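Local coordinates for C alpha-dehydrogenase (Sphingobium sp. SYK-6, PDB 4YAG), which oxidises the C-alpha hydroxyl of lignin-derived beta-aryl ether compounds with NAD(+), as a short-chain dehydrogenase/reductase of the lignin beta-aryl ether cleavage pathway, at the interface of chains A and B. Numbering follows the deposited sequence. Chains: chain A/B, C alpha-dehydrogenase.

The interface of chains A and B. Residues chain A 148, 166-167, 170, 248; chain B 147, 163, 262, 266.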
loop_
_atom_site.group_PDB
_atom_site.type_symbol
_atom_site.label_atom_id
_atom_site.label_comp_id
_atom_site.label_asym_id
_atom_site.label_seq_id
_atom_site.Cartn_x
_atom_site.Cartn_y
_atom_site.Cartn_z
ATOM N N LEU A 148 1.685 5.245 10.000
ATOM C CA LEU A 148 2.185 6.619 10.009
ATOM C C LEU A 148 3.519 6.766 10.742
ATOM O O LEU A 148 4.451 7.383 10.227
ATOM C CB LEU A 148 1.144 7.514 10.677
ATOM C CG LEU A 148 1.036 8.953 10.245
ATOM C CD1 LEU A 148 0.692 9.008 8.748
ATOM C CD2 LEU A 148 -0.041 9.632 11.098
ATOM N N ILE A 166 -4.370 4.732 4.547
ATOM C CA ILE A 166 -4.454 6.145 4.841
ATOM C C ILE A 166 -4.495 6.945 3.521
ATOM O O ILE A 166 -5.353 7.793 3.315
ATOM C CB ILE A 166 -3.275 6.597 5.725
ATOM C CG1 ILE A 166 -3.343 5.911 7.100
ATOM C CG2 ILE A 166 -3.275 8.108 5.844
ATOM C CD1 ILE A 166 -2.077 6.090 7.938
ATOM N N THR A 167 -3.549 6.661 2.624
ATOM C CA THR A 167 -3.471 7.378 1.349
ATOM C C THR A 167 -4.708 7.108 0.491
ATOM O O THR A 167 -5.239 8.010 -0.139
ATOM C CB THR A 167 -2.192 6.986 0.620
ATOM O OG1 THR A 167 -1.080 7.364 1.444
ATOM C CG2 THR A 167 -2.077 7.674 -0.743
ATOM N N GLU A 170 -7.479 9.346 1.697
ATOM C CA GLU A 170 -7.265 10.722 1.304
ATOM C C GLU A 170 -7.607 10.942 -0.176
ATOM O O GLU A 170 -8.255 11.927 -0.567
ATOM C CB GLU A 170 -5.787 11.092 1.501
ATOM C CG GLU A 170 -5.325 11.117 2.927
ATOM C CD GLU A 170 -3.802 11.257 3.052
ATOM O OE1 GLU A 170 -3.087 11.054 2.043
ATOM O OE2 GLU A 170 -3.331 11.579 4.169
ATOM N N TYR A 248 -9.585 12.655 9.286
ATOM C CA TYR A 248 -8.667 11.901 10.114
ATOM C C TYR A 248 -9.158 11.766 11.536
ATOM O O TYR A 248 -9.581 12.747 12.159
ATOM C CB TYR A 248 -7.319 12.616 10.180
ATOM C CG TYR A 248 -6.620 12.843 8.868
ATOM C CD1 TYR A 248 -6.302 11.796 8.016
ATOM C CD2 TYR A 248 -6.208 14.117 8.514
ATOM C CE1 TYR A 248 -5.631 12.010 6.847
ATOM C CE2 TYR A 248 -5.547 14.346 7.350
ATOM C CZ TYR A 248 -5.235 13.300 6.523
ATOM O OH TYR A 248 -4.545 13.554 5.358
ATOM N N GLY B 147 3.299 9.722 -3.302
ATOM C CA GLY B 147 3.018 8.840 -2.194
ATOM C C GLY B 147 3.013 9.566 -0.864
ATOM O O GLY B 147 2.709 8.966 0.163
ATOM N N ALA B 163 2.648 5.291 -1.659
ATOM C CA ALA B 163 2.734 5.503 -0.207
ATOM C C ALA B 163 3.189 4.202 0.463
ATOM O O ALA B 163 4.009 4.212 1.393
ATOM C CB ALA B 163 1.386 5.935 0.364
ATOM N N ARG B 262 -0.366 18.490 5.216
ATOM C CA ARG B 262 -0.890 17.167 5.457
ATOM C C ARG B 262 -0.416 16.669 6.815
ATOM O O ARG B 262 -1.197 16.161 7.603
ATOM C CB ARG B 262 -0.425 16.192 4.366
ATOM C CG ARG B 262 -0.912 14.782 4.537
ATOM C CD ARG B 262 -0.247 13.763 3.611
ATOM N NE ARG B 262 -0.716 12.431 3.984
ATOM C CZ ARG B 262 0.028 11.336 4.020
ATOM N NH1 ARG B 262 1.299 11.353 3.657
ATOM N NH2 ARG B 262 -0.521 10.200 4.418
ATOM N N LEU B 266 -2.602 15.564 10.138
ATOM C CA LEU B 266 -2.462 14.272 10.796
ATOM C C LEU B 266 -2.137 14.448 12.290
ATOM O O LEU B 266 -2.751 13.810 13.140
ATOM C CB LEU B 266 -1.382 13.436 10.115
ATOM C CG LEU B 266 -1.736 12.886 8.731
ATOM C CD1 LEU B 266 -0.477 12.492 7.992
ATOM C CD2 LEU B 266 -2.714 11.724 8.838
HETATM O O HOH W 1 0.239 7.368 4.065
#
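Helix 156-177, strand 248-250 and the loop at A:Leu148 in chain A receive helix 256-268 of chain B, while the two copies of helix 156-177 also touch each other. In this short-chain dehydrogenase/reductase (SDR) fold that long helix carries the active-site Tyr158 and Lys162 (YxxxK) near its start and commonly packs against its mate in dimers; the two-fold symmetry here fits such an assembly, though the crystal alone does not prove it in solution.

B:Arg262 hides 64 Å² against chain A. Its CG lies anti to the backbone N (chi1 180°), and the extended chain carries the guanidinium across the carboxylate of A:Glu170, their planes 87° apart. NE of B:Arg262 gives a salt-bridging hydrogen bond of 2.8 Å to OE2 of A:Glu170, bent to 155° at the hydrogen. The acceptor uses its syn lone pair and lies near the guanidinium plane; NH2 adds a weak bond to the same oxygen. From within chain A, the phenol OH of A:Tyr248 donates to OE2 of A:Glu170 at 2.6 Å, arriving from above the carboxylate plane. This second donor probably helps fix the carboxylate's rotation. Replacing A:Glu170 by an alanine would probably leave the guanidinium of B:Arg262 without its counter-charge and the phenol of A:Tyr248 without its acceptor.

Water 1 links NH2 of B:Arg262 (3.0 Å) to the hydroxyl OG1 of A:Thr167 (2.9 Å), bridging the salt bridge to the helix pair. There, CB of A:Thr167 packs on CB of B:Ala163 at 3.7 Å.

On the apolar flank, B:Leu266 divides its methyls: CD2 sits over the A:Tyr248 ring face, 3.7 Å from the centroid and displaced toward the rim, whereas CD1 meets CD1 of A:Leu148 at 3.8 Å.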